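Long-range contacts in mitochondrial association factor 1 (Toxoplasma gondii, PDB 6BXS), which is a macro-domain protein encoded by a parasite locus needed for direct manipulation of host mitochondria, its own role being less certain: residues Y53-G58 and G141-A146; A146-I151 and M167-A172. All coordinates share one frame; numbering follows the deposited sequence.

Contact 1 of 2, residues Y53-G58 and G141-A146; sequences YGLFIG and GKNVGA
Y53 and K142 mark the closest backbone approach of two loops of the macro domain, their CA atoms 5.6 Å apart; neither segment is regular helix or strand, and N143 to A146 form a type II beta turn. Residues 53-58 follow strand 45-50, whereas 141-146 lead from helix 137-140 into strand 147-152. G141 CA stands over one face of the Y53 ring, offset toward the rim, 4.1 Å from the centroid and 18° off the normal, a CH-pi contact. G141 has positive phi just after the helix and presents no side chain to the ring. K142 O lies near the ring plane at its edge, while V144 CG2 comes obliquely to Y53 CE1. The ring's hydroxyl is bonded to the carbonyl of A172, outside both loops, so the phenol is fixed at its far end as well. L55 and N143 cross at about a right angle, with L55 CG 3.6 Å from N143 ND2 and L55 CD2 against N143 CB; helix 83-103 adds L98 to N143 and E95 to L55. Two side-chain nitrogens grip one carbonyl, Y53 O. N143 CG is anti to its own carbonyl carbon (chi1 -55°), and from there ND2 donates to Y53 O at 2.8 Å, close to the carbonyl axis but with an N-H...O angle of 140°. The K142 chain runs extended until chi4, where its bend brings NZ above the plane of the same carbonyl, 3.2 Å from Y53 O.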
ATOM      1  N   TYR A  53       6.211 -10.079  -5.414  1.00 21.77           N
ATOM      2  CA  TYR A  53       7.657  -9.936  -5.521  1.00 23.21           C
ATOM      3  C   TYR A  53       8.096  -9.706  -6.967  1.00 21.09           C
ATOM      4  O   TYR A  53       9.186  -9.192  -7.216  1.00 24.03           O
ATOM      5  CB  TYR A  53       8.342 -11.173  -4.938  1.00 24.73           C
ATOM      6  CG  TYR A  53       7.942 -11.435  -3.501  1.00 21.93           C
ATOM      7  CD1 TYR A  53       8.247 -10.517  -2.504  1.00 23.23           C
ATOM      8  CD2 TYR A  53       7.251 -12.587  -3.142  1.00 24.81           C
ATOM      9  CE1 TYR A  53       7.880 -10.736  -1.191  1.00 20.20           C
ATOM     10  CE2 TYR A  53       6.880 -12.816  -1.825  1.00 23.66           C
ATOM     11  CZ  TYR A  53       7.196 -11.885  -0.855  1.00 22.40           C
ATOM     12  OH  TYR A  53       6.832 -12.101   0.454  1.00 22.91           O
ATOM     13  N   GLY A  54       7.235 -10.074  -7.913  1.00 21.70           N
ATOM     14  CA  GLY A  54       7.496  -9.844  -9.324  1.00 22.69           C
ATOM     15  C   GLY A  54       7.004  -8.491  -9.814  1.00 25.92           C
ATOM     16  O   GLY A  54       7.228  -8.131 -10.969  1.00 21.80           O
ATOM     17  N   LEU A  55       6.316  -7.759  -8.940  1.00 20.07           N
ATOM     18  CA  LEU A  55       5.927  -6.366  -9.189  1.00 20.20           C
ATOM     19  C   LEU A  55       4.860  -6.175 -10.273  1.00 21.14           C
ATOM     20  O   LEU A  55       4.803  -5.115 -10.895  1.00 21.98           O
ATOM     21  CB  LEU A  55       7.158  -5.532  -9.564  1.00 21.83           C
ATOM     22  CG  LEU A  55       8.387  -5.624  -8.658  1.00 17.57           C
ATOM     23  CD1 LEU A  55       9.473  -4.680  -9.161  1.00 21.04           C
ATOM     24  CD2 LEU A  55       8.028  -5.312  -7.215  1.00 21.55           C
ATOM     25  N   PHE A  56       4.005  -7.172 -10.487  1.00 21.44           N
ATOM     26  CA  PHE A  56       2.914  -7.039 -11.455  1.00 21.81           C
ATOM     27  C   PHE A  56       1.584  -6.754 -10.758  1.00 20.33           C
ATOM     28  O   PHE A  56       1.374  -7.155  -9.615  1.00 20.85           O
ATOM     29  CB  PHE A  56       2.780  -8.304 -12.304  1.00 25.92           C
ATOM     30  CG  PHE A  56       2.192  -9.465 -11.561  1.00 27.77           C
ATOM     31  CD1 PHE A  56       0.820  -9.650 -11.506  1.00 31.94           C
ATOM     32  CD2 PHE A  56       3.010 -10.369 -10.913  1.00 29.70           C
ATOM     33  CE1 PHE A  56       0.279 -10.711 -10.813  1.00 33.18           C
ATOM     34  CE2 PHE A  56       2.469 -11.431 -10.217  1.00 34.14           C
ATOM     35  CZ  PHE A  56       1.104 -11.604 -10.171  1.00 33.48           C
ATOM     36  N   ILE A  57       0.689  -6.070 -11.465  1.00 20.48           N
ATOM     37  CA  ILE A  57      -0.684  -5.886 -11.013  1.00 23.52           C
ATOM     38  C   ILE A  57      -1.579  -6.908 -11.707  1.00 20.45           C
ATOM     39  O   ILE A  57      -1.766  -6.863 -12.923  1.00 25.71           O
ATOM     40  CB  ILE A  57      -1.188  -4.459 -11.291  1.00 20.45           C
ATOM     41  CG1 ILE A  57      -0.410  -3.458 -10.432  1.00 22.72           C
ATOM     42  CG2 ILE A  57      -2.685  -4.349 -10.992  1.00 22.20           C
ATOM     43  CD1 ILE A  57      -0.637  -2.009 -10.804  1.00 22.86           C
ATOM     44  N   GLY A  58      -2.130  -7.825 -10.920  1.00 29.47           N
ATOM     45  CA  GLY A  58      -2.922  -8.921 -11.448  1.00 27.01           C
ATOM     46  C   GLY A  58      -2.957 -10.064 -10.457  1.00 31.45           C
ATOM     47  O   GLY A  58      -2.736  -9.865  -9.261  1.00 33.06           O
ATOM     48  N   GLY A 141      11.897 -12.702   0.373  1.00 23.51           N
ATOM     49  CA  GLY A 141      11.412 -12.463  -0.975  1.00 23.86           C
ATOM     50  C   GLY A 141      12.133 -11.250  -1.529  1.00 25.12           C
ATOM     51  O   GLY A 141      12.701 -10.471  -0.761  1.00 21.31           O
ATOM     52  N   LYS A 142      12.122 -11.084  -2.849  1.00 24.57           N
ATOM     53  CA  LYS A 142      12.875 -10.001  -3.475  1.00 24.89           C
ATOM     54  C   LYS A 142      11.995  -8.767  -3.679  1.00 23.01           C
ATOM     55  O   LYS A 142      10.772  -8.871  -3.767  1.00 23.77           O
ATOM     56  CB  LYS A 142      13.477 -10.466  -4.808  1.00 31.12           C
ATOM     57  CG  LYS A 142      12.618 -10.219  -6.038  1.00 30.28           C
ATOM     58  CD  LYS A 142      13.294 -10.756  -7.294  1.00 41.56           C
ATOM     59  CE  LYS A 142      12.413 -10.589  -8.525  1.00 43.01           C
ATOM     60  NZ  LYS A 142      11.166 -11.402  -8.438  1.00 44.82           N
ATOM     61  N   ASN A 143      12.643  -7.605  -3.740  1.00 18.74           N
ATOM     62  CA  ASN A 143      11.977  -6.313  -3.919  1.00 24.21           C
ATOM     63  C   ASN A 143      11.109  -5.922  -2.727  1.00 23.72           C
ATOM     64  O   ASN A 143      10.190  -5.113  -2.858  1.00 20.89           O
ATOM     65  CB  ASN A 143      11.124  -6.309  -5.191  1.00 20.77           C
ATOM     66  CG  ASN A 143      11.918  -6.678  -6.424  1.00 23.16           C
ATOM     67  OD1 ASN A 143      13.094  -6.337  -6.543  1.00 16.72           O
ATOM     68  ND2 ASN A 143      11.277  -7.380  -7.351  1.00 22.84           N
ATOM     69  N   VAL A 144      11.406  -6.488  -1.563  1.00 22.44           N
ATOM     70  CA  VAL A 144      10.688  -6.143  -0.342  1.00 23.13           C
ATOM     71  C   VAL A 144      10.993  -4.704   0.056  1.00 23.31           C
ATOM     72  O   VAL A 144      12.136  -4.259  -0.035  1.00 21.09           O
ATOM     73  CB  VAL A 144      11.061  -7.086   0.817  1.00 25.12           C
ATOM     74  CG1 VAL A 144      10.449  -6.610   2.130  1.00 24.07           C
ATOM     75  CG2 VAL A 144      10.611  -8.506   0.505  1.00 25.07           C
ATOM     76  N   GLY A 145       9.964  -3.987   0.499  1.00 24.88           N
ATOM     77  CA  GLY A 145      10.106  -2.595   0.882  1.00 21.23           C
ATOM     78  C   GLY A 145       9.930  -1.650  -0.293  1.00 23.66           C
ATOM     79  O   GLY A 145       9.829  -0.437  -0.112  1.00 24.10           O
ATOM     80  N   ALA A 146       9.901  -2.204  -1.501  1.00 23.16           N
ATOM     81  CA  ALA A 146       9.674  -1.406  -2.698  1.00 22.73           C
ATOM     82  C   ALA A 146       8.266  -0.832  -2.669  1.00 22.84           C
ATOM     83  O   ALA A 146       7.293  -1.573  -2.529  1.00 22.55           O
ATOM     84  CB  ALA A 146       9.883  -2.242  -3.950  1.00 22.34           C
TER

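Contact 2 of 2, residues A146-I151 and M167-A172; sequences ATFLHI and MLYTVA
F148 and Y169 form an antiparallel hydrogen-bonded pair: F148 N donates to Y169 O at 2.8 Å, and Y169 N returns a bond to F148 O. H150 and M167 repeat this two-way pairing, H150 N reaching M167 O at 2.9 Å with an N-H...O angle of 172°. L149 with L168, between them, and T147 with T170, on the other side of F148-Y169, are non-hydrogen-bonded pairs, where CA-H...O contacts such as L168 CA to F148 O (3.2 Å) fill in. Past T170, V171 N makes only a weak bond to A146 O, 3.3 Å long with an N-H...O angle of 138°. On one face F148 and Y169 lie side by side, F148 CD1 3.8 Å from Y169 CD1; F148 CG is anti to its carbonyl carbon (chi1 -50°) and Y169 CG anti to its backbone N. M167 CG meets H150 CB at 3.9 Å, near the plane of the imidazole at its edge. M167 SD sits oblique to that ring, 5.4 Å from its centroid. On the other face L149 CG touches L168 CG, and T147 OG1 and T170 OG1 share a weak hydrogen bond of 3.4 Å. Further out, both imidazole nitrogens of H150 are engaged, ND1 with S123 and NE2 with Q94, which fixes the ring's rotation; the Y169 hydroxyl bonds T52 N and F56 O. Helix 83-103 covers the F148 face through Q94 and L98, and helix 179-202 the T147 face through A196 and Y200. Strands 120-126 and 45-50 continue the sheet beyond this pair, giving the helix-sheet-helix sandwich characteristic of the macro domain.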
ATOM      1  N   ALA A 146       9.901  -2.204  -1.501  1.00 23.16           N
ATOM      2  CA  ALA A 146       9.674  -1.406  -2.698  1.00 22.73           C
ATOM      3  C   ALA A 146       8.266  -0.832  -2.669  1.00 22.84           C
ATOM      4  O   ALA A 146       7.293  -1.573  -2.529  1.00 22.55           O
ATOM      5  CB  ALA A 146       9.883  -2.242  -3.950  1.00 22.34           C
ATOM      6  N   THR A 147       8.165   0.487  -2.799  1.00 24.19           N
ATOM      7  CA  THR A 147       6.883   1.177  -2.743  1.00 18.79           C
ATOM      8  C   THR A 147       6.695   2.058  -3.972  1.00 20.24           C
ATOM      9  O   THR A 147       7.568   2.853  -4.319  1.00 19.58           O
ATOM     10  CB  THR A 147       6.762   2.041  -1.473  1.00 25.28           C
ATOM     11  OG1 THR A 147       6.930   1.215  -0.314  1.00 28.01           O
ATOM     12  CG2 THR A 147       5.402   2.723  -1.414  1.00 21.23           C
ATOM     13  N   PHE A 148       5.544   1.906  -4.619  1.00 18.19           N
ATOM     14  CA  PHE A 148       5.216   2.668  -5.813  1.00 16.24           C
ATOM     15  C   PHE A 148       3.935   3.468  -5.599  1.00 20.12           C
ATOM     16  O   PHE A 148       3.058   3.057  -4.843  1.00 23.20           O
ATOM     17  CB  PHE A 148       5.067   1.732  -7.014  1.00 19.62           C
ATOM     18  CG  PHE A 148       6.222   0.786  -7.185  1.00 16.84           C
ATOM     19  CD1 PHE A 148       6.205  -0.461  -6.583  1.00 19.18           C
ATOM     20  CD2 PHE A 148       7.326   1.148  -7.936  1.00 20.63           C
ATOM     21  CE1 PHE A 148       7.265  -1.330  -6.731  1.00 20.73           C
ATOM     22  CE2 PHE A 148       8.392   0.282  -8.087  1.00 20.56           C
ATOM     23  CZ  PHE A 148       8.362  -0.959  -7.485  1.00 23.74           C
ATOM     24  N   LEU A 149       3.849   4.616  -6.263  1.00 18.49           N
ATOM     25  CA  LEU A 149       2.656   5.452  -6.233  1.00 22.87           C
ATOM     26  C   LEU A 149       2.293   5.837  -7.663  1.00 20.48           C
ATOM     27  O   LEU A 149       3.134   6.348  -8.403  1.00 22.58           O
ATOM     28  CB  LEU A 149       2.890   6.697  -5.371  1.00 18.37           C
ATOM     29  CG  LEU A 149       1.667   7.535  -4.981  1.00 23.73           C
ATOM     30  CD1 LEU A 149       1.967   8.347  -3.727  1.00 20.81           C
ATOM     31  CD2 LEU A 149       1.237   8.460  -6.113  1.00 25.20           C
ATOM     32  N   HIS A 150       1.045   5.588  -8.048  1.00 22.53           N
ATOM     33  CA  HIS A 150       0.593   5.842  -9.415  1.00 23.42           C
ATOM     34  C   HIS A 150      -0.604   6.782  -9.454  1.00 23.24           C
ATOM     35  O   HIS A 150      -1.581   6.587  -8.731  1.00 21.43           O
ATOM     36  CB  HIS A 150       0.212   4.534 -10.115  1.00 21.90           C
ATOM     37  CG  HIS A 150       1.301   3.506 -10.127  1.00 22.41           C
ATOM     38  ND1 HIS A 150       2.363   3.557 -11.002  1.00 22.39           N
ATOM     39  CD2 HIS A 150       1.476   2.387  -9.385  1.00 22.85           C
ATOM     40  CE1 HIS A 150       3.155   2.519 -10.790  1.00 22.78           C
ATOM     41  NE2 HIS A 150       2.639   1.795  -9.814  1.00 24.72           N
ATOM     42  N   ILE A 151      -0.519   7.799 -10.303  1.00 21.15           N
ATOM     43  CA  ILE A 151      -1.688   8.582 -10.672  1.00 21.49           C
ATOM     44  C   ILE A 151      -2.341   7.903 -11.868  1.00 25.68           C
ATOM     45  O   ILE A 151      -1.750   7.827 -12.942  1.00 22.36           O
ATOM     46  CB  ILE A 151      -1.333  10.038 -11.024  1.00 24.60           C
ATOM     47  CG1 ILE A 151      -0.565  10.688  -9.871  1.00 26.54           C
ATOM     48  CG2 ILE A 151      -2.602  10.824 -11.345  1.00 28.62           C
ATOM     49  CD1 ILE A 151      -0.132  12.116 -10.139  1.00 27.39           C
ATOM     50  N   MET A 167      -3.204   5.357  -6.443  1.00 23.35           N
ATOM     51  CA  MET A 167      -3.020   4.061  -5.807  1.00 21.64           C
ATOM     52  C   MET A 167      -1.569   3.905  -5.392  1.00 19.65           C
ATOM     53  O   MET A 167      -0.687   4.579  -5.923  1.00 20.42           O
ATOM     54  CB  MET A 167      -3.425   2.917  -6.744  1.00 17.64           C
ATOM     55  CG  MET A 167      -2.570   2.789  -8.001  1.00 19.89           C
ATOM     56  SD  MET A 167      -2.848   1.242  -8.894  1.00 27.99           S
ATOM     57  CE  MET A 167      -2.034   0.056  -7.824  1.00 20.70           C
ATOM     58  N   LEU A 168      -1.335   3.025  -4.427  1.00 19.60           N
ATOM     59  CA  LEU A 168       0.013   2.622  -4.069  1.00 19.76           C
ATOM     60  C   LEU A 168       0.156   1.115  -4.242  1.00 19.03           C
ATOM     61  O   LEU A 168      -0.832   0.384  -4.296  1.00 21.47           O
ATOM     62  CB  LEU A 168       0.349   3.033  -2.634  1.00 22.65           C
ATOM     63  CG  LEU A 168       0.684   4.512  -2.413  1.00 25.52           C
ATOM     64  CD1 LEU A 168      -0.421   5.188  -1.629  1.00 26.96           C
ATOM     65  CD2 LEU A 168       2.022   4.675  -1.706  1.00 29.05           C
ATOM     66  N   TYR A 169       1.405   0.675  -4.331  1.00 17.81           N
ATOM     67  CA  TYR A 169       1.750  -0.725  -4.537  1.00 18.12           C
ATOM     68  C   TYR A 169       3.002  -0.982  -3.714  1.00 17.50           C
ATOM     69  O   TYR A 169       3.991  -0.260  -3.846  1.00 20.57           O
ATOM     70  CB  TYR A 169       1.973  -1.015  -6.028  1.00 17.28           C
ATOM     71  CG  TYR A 169       2.285  -2.458  -6.394  1.00 21.29           C
ATOM     72  CD1 TYR A 169       3.515  -3.031  -6.086  1.00 21.90           C
ATOM     73  CD2 TYR A 169       1.363  -3.232  -7.090  1.00 22.18           C
ATOM     74  CE1 TYR A 169       3.805  -4.338  -6.438  1.00 17.62           C
ATOM     75  CE2 TYR A 169       1.646  -4.543  -7.448  1.00 19.93           C
ATOM     76  CZ  TYR A 169       2.869  -5.089  -7.120  1.00 19.05           C
ATOM     77  OH  TYR A 169       3.158  -6.390  -7.471  1.00 20.28           O
ATOM     78  N   THR A 170       2.948  -1.984  -2.843  1.00 15.37           N
ATOM     79  CA  THR A 170       4.070  -2.277  -1.956  1.00 19.02           C
ATOM     80  C   THR A 170       4.267  -3.781  -1.800  1.00 22.05           C
ATOM     81  O   THR A 170       3.329  -4.566  -1.962  1.00 27.57           O
ATOM     82  CB  THR A 170       3.876  -1.627  -0.560  1.00 23.56           C
ATOM     83  OG1 THR A 170       5.124  -1.615   0.140  1.00 26.85           O
ATOM     84  CG2 THR A 170       2.826  -2.368   0.269  1.00 24.75           C
ATOM     85  N   VAL A 171       5.500  -4.167  -1.485  1.00 21.03           N
ATOM     86  CA  VAL A 171       5.883  -5.571  -1.386  1.00 25.17           C
ATOM     87  C   VAL A 171       6.262  -5.917   0.048  1.00 21.61           C
ATOM     88  O   VAL A 171       7.265  -5.432   0.571  1.00 24.66           O
ATOM     89  CB  VAL A 171       7.065  -5.896  -2.321  1.00 22.87           C
ATOM     90  CG1 VAL A 171       7.471  -7.360  -2.200  1.00 23.46           C
ATOM     91  CG2 VAL A 171       6.708  -5.565  -3.763  1.00 23.71           C
ATOM     92  N   ALA A 172       5.457  -6.772   0.669  1.00 22.50           N
ATOM     93  CA  ALA A 172       5.639  -7.139   2.067  1.00 22.96           C
ATOM     94  C   ALA A 172       6.586  -8.327   2.207  1.00 23.88           C
ATOM     95  O   ALA A 172       6.697  -9.144   1.294  1.00 21.06           O
ATOM     96  CB  ALA A 172       4.296  -7.459   2.699  1.00 23.40           C
TER

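The contacts come in series along the chain, with centres about 9 Å apart and A146 common to both: it closes the beta turn of contact 1 and leads into strand 147-152 of contact 2. Contact 2 lies nearer the middle of the chain, about 6 Å from its centre against 12 Å for contact 1. The two are stitched directly, since G145 N lies 3.1 Å from V171 O, a probable hydrogen bond, and Y53 CD1 packs on V171 CG1. Helix 83-103 touches both. Contact 1 thus joins the loop that follows strand 45-50 to the loop that precedes strand 147-152, beside the inner strand pair of contact 2.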